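Local coordinates for protein ribosomal RNA small subunit methyltransferase E (Legionella pneumophila, PDB 5O95) that probably methylates N3 of a specific uridine in 16S ribosomal RNA, using S-adenosyl-L-methionine as the methyl donor, at residues Ile9-Glu14 against Glu22-Ala27; Thr44-Asp49 against Asn148-Leu153; Phe53-Glu58 against Val67-Val72; Asp160-Glu165 against His213-Leu218; His169-Leu174 against Asp191-Ile196. All coordinates share one frame; numbering follows the deposited sequence.

Contact 1. Residues Ile9-Glu14 against Glu22-Ala27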
# COMPACT_ATOMS: atom_id res chain seq x y z
N ILE B 9 -9.61 -21.35 3.37
CA ILE B 9 -10.32 -21.14 4.63
C ILE B 9 -9.41 -21.61 5.76
O ILE B 9 -8.95 -22.75 5.76
CB ILE B 9 -11.65 -21.92 4.69
CG1 ILE B 9 -12.60 -21.51 3.55
CG2 ILE B 9 -12.33 -21.78 6.05
CD1 ILE B 9 -13.11 -20.05 3.68
N TYR B 10 -9.17 -20.75 6.74
CA TYR B 10 -8.36 -21.13 7.89
C TYR B 10 -9.21 -21.95 8.85
O TYR B 10 -10.28 -21.50 9.29
CB TYR B 10 -7.93 -19.85 8.62
CG TYR B 10 -7.31 -20.08 9.97
CD1 TYR B 10 -6.08 -20.73 10.11
CD2 TYR B 10 -7.97 -19.67 11.13
CE1 TYR B 10 -5.51 -20.92 11.36
CE2 TYR B 10 -7.41 -19.86 12.39
CZ TYR B 10 -6.19 -20.49 12.51
OH TYR B 10 -5.65 -20.66 13.76
N GLN B 11 -8.73 -23.16 9.19
CA GLN B 11 -9.33 -23.94 10.27
C GLN B 11 -8.19 -24.52 11.09
O GLN B 11 -7.35 -25.25 10.54
CB GLN B 11 -10.15 -25.11 9.71
CG GLN B 11 -11.47 -24.74 9.05
CD GLN B 11 -12.50 -24.30 10.06
OE1 GLN B 11 -13.28 -25.10 10.59
NE2 GLN B 11 -12.50 -22.99 10.36
N PRO B 12 -8.12 -24.23 12.39
CA PRO B 12 -7.05 -24.80 13.21
C PRO B 12 -7.26 -26.30 13.37
O PRO B 12 -8.38 -26.81 13.25
CB PRO B 12 -7.21 -24.08 14.55
CG PRO B 12 -8.66 -23.71 14.60
CD PRO B 12 -9.00 -23.34 13.17
N GLY B 13 -6.17 -27.00 13.63
CA GLY B 13 -6.23 -28.41 13.98
C GLY B 13 -5.40 -29.26 13.04
O GLY B 13 -4.89 -28.80 12.02
N GLU B 14 -5.27 -30.53 13.43
CA GLU B 14 -4.61 -31.55 12.62
C GLU B 14 -5.69 -32.47 12.08
O GLU B 14 -6.60 -32.86 12.83
CB GLU B 14 -3.68 -32.37 13.49
CG GLU B 14 -2.56 -31.60 14.12
CD GLU B 14 -1.59 -31.05 13.11
OE1 GLU B 14 -1.30 -31.77 12.13
OE2 GLU B 14 -1.13 -29.91 13.30
N GLU B 22 -16.70 -30.76 10.26
CA GLU B 22 -17.69 -29.71 10.33
C GLU B 22 -16.96 -28.39 10.56
O GLU B 22 -16.26 -28.23 11.57
CB GLU B 22 -18.68 -29.95 11.47
CG GLU B 22 -19.74 -28.87 11.54
CD GLU B 22 -20.75 -29.11 12.64
OE1 GLU B 22 -20.64 -30.15 13.31
OE2 GLU B 22 -21.63 -28.25 12.83
N LEU B 23 -17.09 -27.47 9.62
CA LEU B 23 -16.37 -26.22 9.77
C LEU B 23 -16.81 -25.52 11.04
O LEU B 23 -17.94 -25.69 11.50
CB LEU B 23 -16.64 -25.32 8.58
CG LEU B 23 -16.13 -25.87 7.25
CD1 LEU B 23 -16.42 -24.83 6.17
CD2 LEU B 23 -14.64 -26.17 7.31
N SER B 24 -15.90 -24.72 11.62
CA SER B 24 -16.28 -23.90 12.75
C SER B 24 -17.49 -23.05 12.36
O SER B 24 -17.67 -22.75 11.18
CB SER B 24 -15.14 -22.97 13.14
OG SER B 24 -14.81 -22.09 12.06
N PRO B 25 -18.33 -22.67 13.32
CA PRO B 25 -19.49 -21.85 12.97
C PRO B 25 -19.13 -20.59 12.19
O PRO B 25 -19.83 -20.23 11.24
CB PRO B 25 -20.12 -21.53 14.34
CG PRO B 25 -19.77 -22.75 15.16
CD PRO B 25 -18.38 -23.14 14.73
N GLU B 26 -18.04 -19.92 12.57
CA GLU B 26 -17.62 -18.74 11.82
C GLU B 26 -17.28 -19.09 10.38
O GLU B 26 -17.64 -18.36 9.45
CB GLU B 26 -16.43 -18.06 12.50
CG GLU B 26 -16.81 -17.34 13.77
CD GLU B 26 -17.78 -16.21 13.51
OE1 GLU B 26 -17.36 -15.20 12.92
OE2 GLU B 26 -18.97 -16.34 13.88
N ALA B 27 -16.56 -20.20 10.17
CA ALA B 27 -16.17 -20.58 8.81
C ALA B 27 -17.36 -21.13 8.04
O ALA B 27 -17.45 -20.95 6.83
CB ALA B 27 -15.04 -21.61 8.86
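Gln-11 reaches across from the end of strand 8-10 and sets its carboxamide against Ser-24, the N-cap of helix 25-34. Its oxygen OE1 accepts from the backbone N of Ser-24 at 2.8 Å, while its NE2 donates to the hydroxyl OG of Ser-24 at 3.0 Å; both bonds are close to straight. OG lies within 8° of the amide plane, and the other NE2 hydrogen is spent on the carbonyl O of Tyr-10, 2.9 Å away. A bend at chi2 (-71°) places CD of Gln-11 beside Ser-24. As the cap, Ser-24 OG also accepts from Ala-27 N at 3.2 Å.

Packing is closest round the amide nitrogen, where Ala-27 CB lies 3.3 Å from Gln-11 NE2; Leu-23 CD2 comes against CG and OE1 of the glutamine. Ile-9 extends this apolar side, its CG2 resting 3.9 Å from Ala-27 CB. The far side is looser: Pro-25 and Glu-26 face solvent, and Pro-12 leads the chain away from the helix. The contact thus fastens the helix within the PUA-type domain to the edge strand of its sheet. With three bonds, one carboxamide has both its oxygen and its nitrogen satisfied although buried, and its grip on OG would favour the hydroxyl orientation that caps the helix.

Contact 2. Residues Thr44-Asp49 against Asn148-Leu153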
# COMPACT_ATOMS: atom_id res chain seq x y z
N THR B 44 -9.64 -25.27 -0.01
CA THR B 44 -8.33 -25.56 0.56
C THR B 44 -8.36 -25.02 1.98
O THR B 44 -8.41 -23.81 2.18
CB THR B 44 -7.22 -24.88 -0.24
OG1 THR B 44 -7.21 -25.36 -1.59
CG2 THR B 44 -5.85 -25.17 0.41
N LEU B 45 -8.39 -25.91 2.96
CA LEU B 45 -8.26 -25.45 4.34
C LEU B 45 -6.78 -25.35 4.67
O LEU B 45 -5.95 -26.05 4.09
CB LEU B 45 -8.90 -26.45 5.30
CG LEU B 45 -10.28 -26.90 4.84
CD1 LEU B 45 -10.82 -27.99 5.80
CD2 LEU B 45 -11.25 -25.73 4.73
N PHE B 46 -6.44 -24.46 5.58
CA PHE B 46 -5.09 -24.46 6.13
C PHE B 46 -5.20 -24.19 7.62
O PHE B 46 -6.17 -23.59 8.09
CB PHE B 46 -4.17 -23.46 5.42
CG PHE B 46 -4.60 -22.03 5.59
CD1 PHE B 46 -5.62 -21.53 4.80
CD2 PHE B 46 -4.03 -21.22 6.56
CE1 PHE B 46 -6.06 -20.20 4.95
CE2 PHE B 46 -4.46 -19.89 6.72
CZ PHE B 46 -5.48 -19.41 5.92
N ASN B 47 -4.19 -24.64 8.36
CA ASN B 47 -4.32 -24.78 9.81
C ASN B 47 -3.41 -23.85 10.61
O ASN B 47 -3.34 -23.97 11.84
CB ASN B 47 -4.14 -26.24 10.24
CG ASN B 47 -2.70 -26.73 10.13
OD1 ASN B 47 -1.85 -26.09 9.50
ND2 ASN B 47 -2.44 -27.92 10.70
N GLY B 48 -2.76 -22.89 9.95
CA GLY B 48 -1.81 -22.03 10.63
C GLY B 48 -0.48 -22.66 10.91
O GLY B 48 0.39 -22.01 11.50
N ASP B 49 -0.27 -23.92 10.52
CA ASP B 49 1.00 -24.60 10.72
C ASP B 49 1.53 -25.12 9.38
O ASP B 49 2.19 -26.16 9.32
CB ASP B 49 0.85 -25.73 11.74
CG ASP B 49 2.18 -26.23 12.27
OD1 ASP B 49 3.16 -25.45 12.35
OD2 ASP B 49 2.24 -27.43 12.61
N ASN B 148 0.08 -19.85 5.05
CA ASN B 148 -0.52 -20.93 5.82
C ASN B 148 -0.12 -20.89 7.28
O ASN B 148 -0.37 -21.86 8.03
CB ASN B 148 -0.20 -22.28 5.18
CG ASN B 148 -0.78 -22.39 3.80
OD1 ASN B 148 -1.91 -22.00 3.58
ND2 ASN B 148 -0.01 -22.93 2.86
N GLN B 149 0.42 -19.76 7.71
CA GLN B 149 0.78 -19.48 9.08
C GLN B 149 0.28 -18.07 9.32
O GLN B 149 0.42 -17.22 8.43
CB GLN B 149 2.30 -19.52 9.22
CG GLN B 149 2.83 -19.30 10.61
CD GLN B 149 4.33 -19.55 10.72
OE1 GLN B 149 4.91 -20.35 9.97
NE2 GLN B 149 4.97 -18.86 11.66
N ILE B 150 -0.31 -17.84 10.49
CA ILE B 150 -0.89 -16.55 10.83
C ILE B 150 0.16 -15.71 11.55
O ILE B 150 0.80 -16.20 12.48
CB ILE B 150 -2.10 -16.73 11.78
CG1 ILE B 150 -3.04 -17.82 11.26
CG2 ILE B 150 -2.80 -15.36 12.00
CD1 ILE B 150 -3.63 -17.54 9.90
N PRO B 151 0.38 -14.44 11.14
CA PRO B 151 1.30 -13.57 11.88
C PRO B 151 0.87 -13.49 13.34
O PRO B 151 -0.31 -13.56 13.66
CB PRO B 151 1.14 -12.19 11.21
CG PRO B 151 0.33 -12.38 9.99
CD PRO B 151 -0.23 -13.80 9.97
N GLU B 152 1.86 -13.32 14.22
CA GLU B 152 1.56 -13.07 15.62
C GLU B 152 1.03 -11.65 15.78
O GLU B 152 1.63 -10.69 15.29
CB GLU B 152 2.83 -13.26 16.46
CG GLU B 152 2.61 -13.11 17.96
CD GLU B 152 3.87 -13.38 18.77
OE1 GLU B 152 4.93 -13.68 18.16
OE2 GLU B 152 3.81 -13.30 20.01
N LEU B 153 -0.11 -11.51 16.45
CA LEU B 153 -0.67 -10.21 16.77
C LEU B 153 -0.48 -10.04 18.27
O LEU B 153 -1.05 -10.80 19.06
CB LEU B 153 -2.14 -10.12 16.37
CG LEU B 153 -2.90 -8.85 16.83
CD1 LEU B 153 -2.25 -7.60 16.27
CD2 LEU B 153 -4.35 -8.92 16.38
O HOH W 1 -0.24 -19.65 12.72
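Gly-48 and Gln-149 bring their backbones to a CA-CA distance of 4.0 Å where the turn after strand 42-46 meets the loop before strand 152-158, and the carbonyl O of Gly-48 receives a CA-H...O contact from Gln-149 CA at 3.5 Å. One water completes the backbone link, donating to Gly-48 O at 2.7 Å and accepting from Ile-150 N at 2.9 Å. Gly-48 sits in an Asx turn: Asn-47 OD1 accepts from Asp-49 N at 2.9 Å, the donor standing well above the carbonyl plane of the side chain.

Here the PUA-type domain meets the SPOUT methyltransferase domain. Phe-46 carries the apolar part. Its CG lies between the backbone N and the carbonyl carbon (chi1 63°), and the ring crosses the carboxamide of Asn-148 with the two planes 48° apart. Asn-148 OD1 comes within 3.3 Å of Phe-46 CB, while CD1 of Ile-150 meets the ring at its edge, 4.0 Å from CE2. The polar end of Asn-148 has further partners: OD1 accepts from Arg-8, whose cation also packs on the Phe-46 ring, and ND2 donates to Glu-52 and to the carbonyl of Val-75.

Contact 3. Residues Phe53-Glu58 against Val67-Val72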
# COMPACT_ATOMS: atom_id res chain seq x y z
N PHE B 53 -5.12 -28.53 3.36
CA PHE B 53 -6.00 -29.69 3.31
C PHE B 53 -6.93 -29.51 2.12
O PHE B 53 -7.75 -28.58 2.10
CB PHE B 53 -6.77 -29.80 4.62
CG PHE B 53 -5.88 -29.92 5.83
CD1 PHE B 53 -5.37 -28.77 6.44
CD2 PHE B 53 -5.54 -31.17 6.34
CE1 PHE B 53 -4.52 -28.86 7.53
CE2 PHE B 53 -4.68 -31.28 7.42
CZ PHE B 53 -4.19 -30.12 8.03
N THR B 54 -6.80 -30.37 1.12
CA THR B 54 -7.69 -30.30 -0.02
C THR B 54 -9.00 -30.94 0.38
O THR B 54 -9.01 -32.09 0.85
CB THR B 54 -7.07 -31.00 -1.22
OG1 THR B 54 -5.84 -30.37 -1.56
CG2 THR B 54 -8.01 -30.93 -2.43
N ALA B 55 -10.10 -30.22 0.22
CA ALA B 55 -11.37 -30.66 0.76
C ALA B 55 -12.47 -30.36 -0.24
O ALA B 55 -12.31 -29.55 -1.16
CB ALA B 55 -11.69 -30.01 2.11
N SER B 56 -13.60 -31.02 -0.05
CA SER B 56 -14.78 -30.72 -0.83
C SER B 56 -15.97 -30.67 0.11
O SER B 56 -16.00 -31.31 1.17
CB SER B 56 -15.01 -31.73 -1.93
OG SER B 56 -15.20 -33.01 -1.37
N ILE B 57 -16.97 -29.90 -0.29
CA ILE B 57 -18.15 -29.71 0.54
C ILE B 57 -19.05 -30.92 0.37
O ILE B 57 -19.52 -31.20 -0.73
CB ILE B 57 -18.87 -28.41 0.19
CG1 ILE B 57 -17.94 -27.23 0.48
CG2 ILE B 57 -20.16 -28.32 0.99
CD1 ILE B 57 -18.60 -25.86 0.35
N GLU B 58 -19.24 -31.66 1.46
CA GLU B 58 -20.06 -32.87 1.40
C GLU B 58 -21.52 -32.58 1.70
O GLU B 58 -22.40 -33.25 1.16
CB GLU B 58 -19.51 -33.92 2.37
CG GLU B 58 -20.07 -35.31 2.12
CD GLU B 58 -19.28 -36.39 2.84
OE1 GLU B 58 -19.75 -36.85 3.90
OE2 GLU B 58 -18.20 -36.76 2.34
N VAL B 67 -17.21 -30.82 5.41
CA VAL B 67 -16.27 -30.98 4.30
C VAL B 67 -15.51 -32.28 4.47
O VAL B 67 -15.20 -32.71 5.59
CB VAL B 67 -15.31 -29.78 4.14
CG1 VAL B 67 -16.10 -28.48 4.14
CG2 VAL B 67 -14.21 -29.79 5.20
N ARG B 68 -15.20 -32.92 3.35
CA ARG B 68 -14.47 -34.17 3.34
C ARG B 68 -13.03 -33.86 2.95
O ARG B 68 -12.78 -33.30 1.88
CB ARG B 68 -15.13 -35.15 2.36
CG ARG B 68 -14.46 -36.52 2.30
CD ARG B 68 -14.59 -37.29 3.63
NE ARG B 68 -15.98 -37.56 3.97
CZ ARG B 68 -16.36 -38.32 5.00
NH1 ARG B 68 -15.44 -38.86 5.79
NH2 ARG B 68 -17.65 -38.52 5.25
N ILE B 69 -12.10 -34.17 3.85
CA ILE B 69 -10.68 -33.95 3.61
C ILE B 69 -10.18 -35.04 2.68
O ILE B 69 -10.25 -36.23 3.01
CB ILE B 69 -9.88 -33.98 4.93
CG1 ILE B 69 -10.50 -33.08 6.00
CG2 ILE B 69 -8.42 -33.64 4.65
CD1 ILE B 69 -10.43 -31.65 5.68
N ALA B 70 -9.68 -34.64 1.51
CA ALA B 70 -9.15 -35.61 0.56
C ALA B 70 -7.65 -35.84 0.72
O ALA B 70 -7.17 -36.97 0.60
CB ALA B 70 -9.44 -35.16 -0.87
N SER B 71 -6.88 -34.78 0.96
CA SER B 71 -5.44 -34.92 0.98
C SER B 71 -4.83 -33.74 1.73
O SER B 71 -5.50 -32.72 1.97
CB SER B 71 -4.86 -35.05 -0.43
OG SER B 71 -5.09 -33.84 -1.12
N VAL B 72 -3.59 -33.93 2.16
CA VAL B 72 -2.86 -32.97 2.99
C VAL B 72 -1.51 -32.69 2.33
O VAL B 72 -0.87 -33.61 1.82
CB VAL B 72 -2.66 -33.50 4.42
CG1 VAL B 72 -2.09 -32.40 5.33
CG2 VAL B 72 -3.96 -34.03 4.98
O HOH W 2 -12.91 -34.17 -0.71
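Thr-54 and Ser-71 form an antiparallel hydrogen-bonded pair in which Thr-54 N donates to Ser-71 O at 2.8 Å. The carbonyl O of Thr-54 serves two donors, Ala-70 N at 2.7 Å and, weakly, Ser-71 N at 3.4 Å. Both residues therefore face Thr-54, a classic beta bulge in the hairpin of strands 51-61 and 64-74. Beyond it Ala-55 pairs with Ile-69, and the next hydrogen-bonded pair is Ser-56 with Arg-68, which exchange both backbone bonds. Arg-68 O also accepts from a water, which lies 2.7 Å from Ser-56 OG as well.

Arg-68 also forms a side-on salt bridge with Glu-58. Its NE donates to Glu-58 OE2 at 2.9 Å and NH2 to OE1 at 3.0 Å, the carboxylate and guanidinium planes being only 30° apart. OE1 uses its syn lone pair; OE2 is met on its syn side, out of the carboxylate plane. The Arg-68 chain is bent at chi2 and chi3, and NH1 donates to the carbonyl of Gly-18.

The face of Phe-53 and Ala-55 is apolar. Val-72 lies alongside Phe-53, its CG1 3.5 Å from CE2; Ala-55 CB sits between Val-67 and Ile-69, both of which touch Leu-45 of strand 42-46. The two-nitrogen grip would be expected to offset the charge of the glutamate and resist rotation of the guanidinium.

Contact 4. Residues Asp160-Glu165 against His213-Leu218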
# COMPACT_ATOMS: atom_id res chain seq x y z
N ASP B 160 7.91 2.58 25.38
CA ASP B 160 9.00 2.21 26.29
C ASP B 160 9.04 0.71 26.53
O ASP B 160 10.12 0.10 26.56
CB ASP B 160 8.93 2.99 27.60
CG ASP B 160 7.65 2.76 28.37
OD1 ASP B 160 6.68 2.22 27.81
OD2 ASP B 160 7.62 3.14 29.56
N GLN B 161 7.87 0.08 26.72
CA GLN B 161 7.84 -1.38 26.82
C GLN B 161 8.34 -2.04 25.55
O GLN B 161 9.07 -3.03 25.60
CB GLN B 161 6.43 -1.87 27.16
CG GLN B 161 6.38 -3.38 27.32
CD GLN B 161 5.07 -3.87 27.88
OE1 GLN B 161 4.12 -3.10 28.06
NE2 GLN B 161 5.00 -5.17 28.16
N PHE B 162 7.96 -1.50 24.38
CA PHE B 162 8.37 -2.14 23.14
C PHE B 162 9.89 -2.12 22.98
O PHE B 162 10.49 -3.14 22.63
CB PHE B 162 7.69 -1.51 21.93
CG PHE B 162 8.04 -2.20 20.65
CD1 PHE B 162 7.33 -3.31 20.24
CD2 PHE B 162 9.09 -1.74 19.88
CE1 PHE B 162 7.67 -3.97 19.06
CE2 PHE B 162 9.44 -2.39 18.70
CZ PHE B 162 8.73 -3.51 18.30
N VAL B 163 10.52 -0.97 23.20
CA VAL B 163 11.97 -0.92 23.02
C VAL B 163 12.69 -1.72 24.10
O VAL B 163 13.76 -2.29 23.84
CB VAL B 163 12.48 0.52 22.88
CG1 VAL B 163 11.70 1.25 21.79
CG2 VAL B 163 12.45 1.27 24.20
N ARG B 164 12.12 -1.81 25.31
CA ARG B 164 12.78 -2.56 26.38
C ARG B 164 12.82 -4.05 26.04
O ARG B 164 13.82 -4.73 26.30
CB ARG B 164 12.07 -2.30 27.71
CG ARG B 164 11.99 -3.50 28.64
CD ARG B 164 11.65 -3.08 30.07
NE ARG B 164 10.58 -2.09 30.12
CZ ARG B 164 9.29 -2.39 30.26
NH1 ARG B 164 8.91 -3.65 30.37
NH2 ARG B 164 8.39 -1.42 30.30
N GLU B 165 11.76 -4.56 25.41
CA GLU B 165 11.63 -5.99 25.17
C GLU B 165 12.17 -6.45 23.82
O GLU B 165 12.36 -7.65 23.63
CB GLU B 165 10.15 -6.40 25.26
CG GLU B 165 9.55 -6.17 26.63
CD GLU B 165 8.07 -6.49 26.67
OE1 GLU B 165 7.44 -6.64 25.60
OE2 GLU B 165 7.52 -6.58 27.79
N HIS B 213 18.07 2.26 23.06
CA HIS B 213 17.86 0.82 22.92
C HIS B 213 18.31 0.29 21.57
O HIS B 213 17.95 -0.83 21.21
CB HIS B 213 16.41 0.44 23.20
CG HIS B 213 16.02 0.58 24.63
ND1 HIS B 213 15.85 1.81 25.24
CD2 HIS B 213 15.78 -0.35 25.59
CE1 HIS B 213 15.52 1.63 26.51
NE2 HIS B 213 15.47 0.33 26.74
N GLY B 214 19.07 1.08 20.80
CA GLY B 214 19.66 0.59 19.57
C GLY B 214 18.79 0.64 18.33
O GLY B 214 19.14 0.02 17.32
N PHE B 215 17.65 1.34 18.38
CA PHE B 215 16.83 1.53 17.19
C PHE B 215 17.47 2.58 16.29
O PHE B 215 17.74 3.71 16.72
CB PHE B 215 15.40 1.88 17.57
CG PHE B 215 14.58 0.68 17.97
CD1 PHE B 215 14.72 0.13 19.24
CD2 PHE B 215 13.71 0.08 17.07
CE1 PHE B 215 13.99 -1.00 19.61
CE2 PHE B 215 12.98 -1.05 17.43
CZ PHE B 215 13.11 -1.58 18.69
N LEU B 216 17.74 2.20 15.04
CA LEU B 216 18.47 3.03 14.10
C LEU B 216 17.51 3.67 13.10
O LEU B 216 16.61 3.01 12.59
CB LEU B 216 19.48 2.17 13.33
CG LEU B 216 20.49 1.42 14.21
CD1 LEU B 216 21.44 0.58 13.36
CD2 LEU B 216 21.26 2.37 15.10
N PRO B 217 17.70 4.96 12.79
CA PRO B 217 16.70 5.69 12.00
C PRO B 217 16.76 5.36 10.51
O PRO B 217 17.83 5.38 9.90
CB PRO B 217 17.06 7.16 12.24
CG PRO B 217 18.52 7.15 12.60
CD PRO B 217 18.75 5.84 13.33
N LEU B 218 15.59 5.08 9.94
CA LEU B 218 15.46 4.71 8.53
C LEU B 218 14.66 5.78 7.80
O LEU B 218 13.67 6.30 8.32
CB LEU B 218 14.71 3.38 8.43
CG LEU B 218 14.44 2.84 7.03
CD1 LEU B 218 15.75 2.50 6.35
CD2 LEU B 218 13.55 1.60 7.13
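Val-163 lies across His-213 at about a right angle, its CG2 standing 3.6 Å above the centre of the imidazole in a CH-pi contact. The setting is the methyltransferase domain: helix 159-165 packs against the turn that leaves helix 204-212 and enters the edge strand 216-218. That turn is a Schellman motif, with Gly-214 as its C-prime residue at positive phi; the residues on either side of the glycine, His-213 and Phe-215, both pack against helix 159-165.

The two branches of Val-163 divide the work. With CG1 anti to the carbonyl carbon (chi1 -52°), CG2 faces the histidine, whereas CG1 packs obliquely on Phe-215, 3.9 Å from CE1. Phe-162 takes the far end of the same phenyl ring, crossing Phe-215 at about a right angle with CE2 3.8 Å from CZ. CG of Phe-162 is anti to its backbone N (chi1 -177°); the ring also makes an edge-to-face contact with His-84. Phe-215 also touches Ala-193 and Ile-195 of strand 191-196, and its side chain is about 10 Å from that of Leu-174, a residue of the S-adenosyl-L-methionine site.

The contact is mainly apolar, but the histidine has a polar tie elsewhere: its ND1 is hydrogen-bonded to the carbonyl of Leu-209, which would restrain rotation of the ring that the valine covers. The imidazole also borders the helix backbone, with CD2 of His-213 3.3 Å from the carbonyl O of Val-163.

Contact 5. Residues His169-Leu174 against Asp191-Ile196; sequences HLKLIL and DVALII
Leu-172 and its neighbours run parallel to Ala-193 and Ile-195, joined by four backbone hydrogen bonds. Leu-172 N donates to Ala-193 O at 2.8 Å, and its carbonyl O accepts from Ile-195 N at 2.9 Å; Leu-170 O and Leu-174 N continue the ladder to either end. At the start of the pair a side chain extends it, Asp-191 OD1 accepting from His-169 N at 2.8 Å in a nearly straight bond (176°) that arrives from above the carboxylate plane.

Side chains fill both faces. On one, Val-192 CG2 lies 3.9 Å from Leu-170 CD2 and also touches CD1 of Leu-172, whose CB meets Leu-194 CD1. On the other, Ile-173 crosses Ile-195 obliquely; CG1 of Ile-173, anti to the backbone N (chi1 180°), lies 3.9 Å from Ile-195 CB.

Leu-174 belongs to the S-adenosyl-L-methionine site seen in a structure of this protein, and in the conformer modelled here lies near Leu-220 of the same site. Outside the pair, strand 82-88 flanks 191-196 and strand 216-218 flanks 170-174 in the parallel SPOUT sheet. Helix 227-242 covers the face of Leu-194, and helix 159-165 that of Ile-195.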
# COMPACT_ATOMS: atom_id res chain seq x y z
N HIS B 169 17.56 -8.80 15.83
CA HIS B 169 18.97 -8.52 15.55
C HIS B 169 19.17 -7.16 14.90
O HIS B 169 20.20 -6.51 15.11
CB HIS B 169 19.57 -9.60 14.65
CG HIS B 169 19.80 -10.91 15.35
ND1 HIS B 169 20.78 -11.80 14.97
CD2 HIS B 169 19.16 -11.47 16.40
CE1 HIS B 169 20.74 -12.86 15.75
NE2 HIS B 169 19.76 -12.69 16.63
N LEU B 170 18.21 -6.71 14.10
CA LEU B 170 18.24 -5.39 13.49
C LEU B 170 17.03 -4.62 13.98
O LEU B 170 15.91 -5.15 13.97
CB LEU B 170 18.20 -5.51 11.97
CG LEU B 170 18.13 -4.20 11.18
CD1 LEU B 170 19.37 -3.33 11.43
CD2 LEU B 170 17.97 -4.50 9.69
N LYS B 171 17.24 -3.39 14.43
CA LYS B 171 16.17 -2.60 15.03
C LYS B 171 16.13 -1.24 14.35
O LYS B 171 17.11 -0.49 14.39
CB LYS B 171 16.37 -2.48 16.54
CG LYS B 171 16.30 -3.83 17.25
CD LYS B 171 16.43 -3.73 18.76
CE LYS B 171 17.86 -3.47 19.19
NZ LYS B 171 18.08 -3.81 20.64
N LEU B 172 15.02 -0.95 13.69
CA LEU B 172 14.89 0.25 12.88
C LEU B 172 13.68 1.06 13.31
O LEU B 172 12.68 0.53 13.80
CB LEU B 172 14.73 -0.11 11.41
CG LEU B 172 15.86 -0.94 10.83
CD1 LEU B 172 15.46 -1.39 9.42
CD2 LEU B 172 17.15 -0.16 10.79
N ILE B 173 13.78 2.37 13.13
CA ILE B 173 12.66 3.26 13.39
C ILE B 173 12.57 4.24 12.23
O ILE B 173 13.58 4.79 11.79
CB ILE B 173 12.83 3.98 14.75
CG1 ILE B 173 11.66 4.92 15.04
CG2 ILE B 173 14.19 4.66 14.85
CD1 ILE B 173 11.61 5.36 16.49
N LEU B 174 11.36 4.42 11.71
CA LEU B 174 11.12 5.42 10.66
C LEU B 174 11.15 6.80 11.29
O LEU B 174 10.18 7.23 11.91
CB LEU B 174 9.80 5.16 9.96
CG LEU B 174 9.82 4.14 8.83
CD1 LEU B 174 8.46 4.06 8.19
CD2 LEU B 174 10.87 4.54 7.80
N ASP B 191 15.90 -11.55 11.71
CA ASP B 191 14.73 -10.78 12.09
C ASP B 191 15.05 -9.29 12.14
O ASP B 191 16.20 -8.87 12.17
CB ASP B 191 14.14 -11.26 13.42
CG ASP B 191 15.16 -11.32 14.55
OD1 ASP B 191 16.31 -10.87 14.37
OD2 ASP B 191 14.80 -11.81 15.64
N VAL B 192 13.97 -8.51 12.15
CA VAL B 192 14.08 -7.06 12.21
C VAL B 192 12.86 -6.53 12.95
O VAL B 192 11.74 -7.01 12.73
CB VAL B 192 14.23 -6.46 10.79
CG1 VAL B 192 13.12 -6.91 9.88
CG2 VAL B 192 14.29 -4.93 10.84
N ALA B 193 13.09 -5.57 13.84
CA ALA B 193 12.01 -4.82 14.48
C ALA B 193 11.94 -3.47 13.80
O ALA B 193 12.97 -2.84 13.56
CB ALA B 193 12.27 -4.65 15.98
N LEU B 194 10.73 -3.06 13.43
CA LEU B 194 10.52 -1.79 12.74
C LEU B 194 9.43 -1.02 13.47
O LEU B 194 8.30 -1.50 13.58
CB LEU B 194 10.06 -2.04 11.31
CG LEU B 194 9.62 -0.84 10.49
CD1 LEU B 194 10.81 0.07 10.22
CD2 LEU B 194 8.97 -1.33 9.20
N ILE B 195 9.77 0.19 13.92
CA ILE B 195 8.83 1.10 14.57
C ILE B 195 8.36 2.11 13.54
O ILE B 195 9.18 2.85 12.96
CB ILE B 195 9.49 1.82 15.75
CG1 ILE B 195 9.88 0.81 16.84
CG2 ILE B 195 8.51 2.85 16.33
CD1 ILE B 195 10.58 1.43 18.01
N ILE B 196 7.05 2.17 13.31
CA ILE B 196 6.42 3.24 12.54
C ILE B 196 5.61 4.06 13.52
O ILE B 196 4.68 3.53 14.14
CB ILE B 196 5.52 2.66 11.45
CG1 ILE B 196 6.32 1.65 10.65
CG2 ILE B 196 4.90 3.78 10.61
CD1 ILE B 196 6.10 1.71 9.22

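How the contacts relate
From the N terminus, contact 1 closes a short loop that ties the first edge strand of the PUA-type sheet to helix 25-34. Contact 2 then opens on strand 42-46, next to strand 8-10, and closes only at residues 148-153, joining the two domains. Within that long loop lies contact 3, the hairpin whose first strand pairs with 42-46; Leu-45 packs on Val-67 and Ile-69. Farther along the methyltransferase domain, contact 4 spans contact 5: strand 216-218 returns to pair with 170-174. Contacts 3 and 4 lie furthest apart, with centres about 45 Å from each other.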